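Local coordinates for protein maltose operon transcriptional repressor (Staphylococcus aureus subsp. aureus Mu50, PDB 3HCW) that probably represses transcription of the maltose operon as a DNA-binding regulator whose C-terminal part resembles periplasmic sugar-binding proteins, at residues Gly11-Gly16 against Asp70-Leu75. Numbering follows the deposited sequence.
Sequences GLVLKG and DAFILL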
ATOM      1  N   GLY A  11      -0.489   9.747  20.876  1.00 40.63           N
ATOM      2  CA  GLY A  11       0.221   8.508  20.564  1.00 41.17           C
ATOM      3  C   GLY A  11      -0.697   7.490  19.906  1.00 42.46           C
ATOM      4  O   GLY A  11      -1.772   7.184  20.420  1.00 41.57           O
ATOM      5  N   LEU A  12      -0.280   6.972  18.760  1.00 43.90           N
ATOM      6  CA  LEU A  12      -1.067   5.982  18.030  1.00 39.36           C
ATOM      7  C   LEU A  12      -0.405   4.595  18.103  1.00 41.88           C
ATOM      8  O   LEU A  12       0.602   4.354  17.434  1.00 39.12           O
ATOM      9  CB  LEU A  12      -1.249   6.427  16.575  1.00 28.63           C
ATOM     10  CG  LEU A  12      -1.557   7.921  16.357  1.00 40.37           C
ATOM     11  CD1 LEU A  12      -1.571   8.251  14.889  1.00 21.74           C
ATOM     12  CD2 LEU A  12      -2.862   8.380  17.009  1.00 28.77           C
ATOM     13  N   VAL A  13      -0.973   3.694  18.907  1.00 34.13           N
ATOM     14  CA  VAL A  13      -0.417   2.336  19.065  1.00 44.45           C
ATOM     15  C   VAL A  13      -0.814   1.340  17.961  1.00 52.00           C
ATOM     16  O   VAL A  13      -1.986   0.978  17.815  1.00 52.02           O
ATOM     17  CB  VAL A  13      -0.746   1.721  20.446  1.00 47.76           C
ATOM     18  CG1 VAL A  13       0.064   0.439  20.667  1.00 45.43           C
ATOM     19  CG2 VAL A  13      -0.460   2.716  21.553  1.00 49.63           C
ATOM     20  N   LEU A  14       0.189   0.902  17.206  1.00 55.68           N
ATOM     21  CA  LEU A  14       0.043  -0.086  16.139  1.00 61.61           C
ATOM     22  C   LEU A  14       0.335  -1.506  16.640  1.00 68.22           C
ATOM     23  O   LEU A  14       0.989  -1.695  17.671  1.00 58.91           O
ATOM     24  CB  LEU A  14       1.001   0.246  14.989  1.00 62.84           C
ATOM     25  CG  LEU A  14       0.590   1.003  13.720  1.00 66.13           C
ATOM     26  CD1 LEU A  14       0.025   0.041  12.691  1.00 76.84           C
ATOM     27  CD2 LEU A  14      -0.369   2.150  13.981  1.00 68.91           C
ATOM     28  N   LYS A  15      -0.152  -2.490  15.885  1.00 76.66           N
ATOM     29  CA  LYS A  15       0.060  -3.918  16.148  1.00 83.87           C
ATOM     30  C   LYS A  15       1.511  -4.335  15.846  1.00 87.87           C
ATOM     31  O   LYS A  15       2.137  -5.054  16.632  1.00 86.38           O
ATOM     32  CB  LYS A  15      -0.924  -4.732  15.297  1.00 83.92           C
ATOM     33  CG  LYS A  15      -0.995  -6.229  15.584  1.00 85.87           C
ATOM     34  CD  LYS A  15      -1.429  -7.011  14.330  1.00 79.00           C
ATOM     35  CE  LYS A  15      -2.863  -6.688  13.906  1.00 70.13           C
ATOM     36  NZ  LYS A  15      -3.242  -7.352  12.630  1.00 63.55           N
ATOM     37  N   GLY A  16       2.029  -3.875  14.705  1.00 91.91           N
ATOM     38  CA  GLY A  16       3.409  -4.136  14.284  1.00 95.10           C
ATOM     39  C   GLY A  16       3.920  -3.147  13.245  1.00 98.45           C
ATOM     40  O   GLY A  16       3.182  -2.262  12.799  1.00 98.27           O
ATOM     41  N   ASP A  70      -0.457  13.403  25.121  1.00 47.99           N
ATOM     42  CA  ASP A  70      -1.604  13.733  25.969  1.00 47.41           C
ATOM     43  C   ASP A  70      -2.561  12.553  26.059  1.00 38.11           C
ATOM     44  O   ASP A  70      -3.227  12.359  27.074  1.00 42.96           O
ATOM     45  CB  ASP A  70      -2.326  14.986  25.442  1.00 44.21           C
ATOM     46  CG  ASP A  70      -1.442  16.237  25.479  1.00 55.98           C
ATOM     47  OD1 ASP A  70      -1.865  17.289  24.950  1.00 45.57           O
ATOM     48  OD2 ASP A  70      -0.324  16.169  26.036  1.00 47.38           O
ATOM     49  N   ALA A  71      -2.609  11.759  24.992  1.00 45.27           N
ATOM     50  CA  ALA A  71      -3.549  10.647  24.898  1.00 37.34           C
ATOM     51  C   ALA A  71      -3.145   9.632  23.839  1.00 42.12           C
ATOM     52  O   ALA A  71      -2.195   9.844  23.073  1.00 38.85           O
ATOM     53  CB  ALA A  71      -4.942  11.170  24.616  1.00 35.63           C
ATOM     54  N   PHE A  72      -3.887   8.530  23.799  1.00 39.19           N
ATOM     55  CA  PHE A  72      -3.583   7.423  22.906  1.00 37.53           C
ATOM     56  C   PHE A  72      -4.784   6.989  22.096  1.00 34.65           C
ATOM     57  O   PHE A  72      -5.924   7.218  22.478  1.00 36.67           O
ATOM     58  CB  PHE A  72      -3.070   6.235  23.706  1.00 41.79           C
ATOM     59  CG  PHE A  72      -1.648   6.366  24.128  1.00 40.51           C
ATOM     60  CD1 PHE A  72      -0.633   5.932  23.294  1.00 23.62           C
ATOM     61  CD2 PHE A  72      -1.320   6.934  25.356  1.00 41.79           C
ATOM     62  CE1 PHE A  72       0.708   6.036  23.675  1.00 48.82           C
ATOM     63  CE2 PHE A  72       0.008   7.043  25.748  1.00 37.64           C
ATOM     64  CZ  PHE A  72       1.029   6.585  24.905  1.00 38.28           C
ATOM     65  N   ILE A  73      -4.516   6.367  20.963  1.00 36.64           N
ATOM     66  CA  ILE A  73      -5.545   5.678  20.205  1.00 39.03           C
ATOM     67  C   ILE A  73      -4.962   4.300  19.918  1.00 44.10           C
ATOM     68  O   ILE A  73      -3.976   4.197  19.183  1.00 50.27           O
ATOM     69  CB  ILE A  73      -5.889   6.418  18.879  1.00 38.97           C
ATOM     70  CG1 ILE A  73      -6.442   7.829  19.146  1.00 35.80           C
ATOM     71  CG2 ILE A  73      -6.878   5.616  18.052  1.00 27.33           C
ATOM     72  CD1 ILE A  73      -6.811   8.592  17.880  1.00 42.04           C
ATOM     73  N   LEU A  74      -5.527   3.258  20.539  1.00 44.87           N
ATOM     74  CA  LEU A  74      -5.134   1.870  20.239  1.00 30.47           C
ATOM     75  C   LEU A  74      -5.770   1.450  18.925  1.00 36.73           C
ATOM     76  O   LEU A  74      -6.994   1.446  18.801  1.00 42.61           O
ATOM     77  CB  LEU A  74      -5.582   0.902  21.334  1.00 39.78           C
ATOM     78  CG  LEU A  74      -5.120   1.117  22.775  1.00 50.05           C
ATOM     79  CD1 LEU A  74      -5.594  -0.023  23.635  1.00 49.73           C
ATOM     80  CD2 LEU A  74      -3.632   1.204  22.837  1.00 60.73           C
ATOM     81  N   LEU A  75      -4.940   1.092  17.950  1.00 38.11           N
ATOM     82  CA  LEU A  75      -5.417   0.755  16.608  1.00 36.47           C
ATOM     83  C   LEU A  75      -5.792  -0.723  16.428  1.00 43.00           C
ATOM     84  O   LEU A  75      -5.835  -1.219  15.303  1.00 41.65           O
ATOM     85  CB  LEU A  75      -4.386   1.129  15.550  1.00 35.08           C
ATOM     86  CG  LEU A  75      -4.020   2.542  15.081  1.00 40.85           C
ATOM     87  CD1 LEU A  75      -4.145   2.583  13.565  1.00 56.53           C
ATOM     88  CD2 LEU A  75      -4.849   3.618  15.668  1.00 29.39           C
TER
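Ala71 opens the pairing of two parallel strands by offering its carbonyl O to Gly11 N at 2.8 Å. Phe72, next along, sits level with Gly11: Phe72 CA lies 3.1 Å from Gly11 O in a CA-H...O contact, and its CD1 meets Val13 CG2 at 3.7 Å. With CG anti to its own carbonyl carbon (chi1 -78°), the ring lies beside the glycine, its CE1 near Gly11 CA and its CD1 near Gly11 O. Met63 and Ile64 of helix 53-65 cover the same ring. Ile73 illustrates the rule of parallel pairing: alternate side chains face opposite sides of the sheet, Phe72 and Leu74 on one and Ile73 on the other, while the backbone of Ile73 bonds to the residues on either side of its register partner Leu12. Its N donates to Gly11 O, and its O accepts the N-H of Val13, with Ile73 O 3.1 Å from Val13 N and the donor tilted 30° from the carbonyl plane. Its CD1 lies alongside Leu12 CD2 at 4.0 Å; beyond them, helix 25-39 covers Leu12 and helix 247-263 covers Ile73. Leu74 CD2 rests against both CB and CG2 of Val13, which Leu56 and Val60 also touch. Leu75, past the strand, binds Val13 O through its N at 3.0 Å, while its side chain slants across that of Leu14, with Leu75 CD1 3.8 Å from Leu14 CD2. Helices thus cover both faces of strands 9-13 and 71-74, and strand 44-47 flanks 9-13. This 2-1-3 order is that of the Rossmann-like N-terminal subdomain in the periplasmic binding protein-like fold of LacI-family repressors.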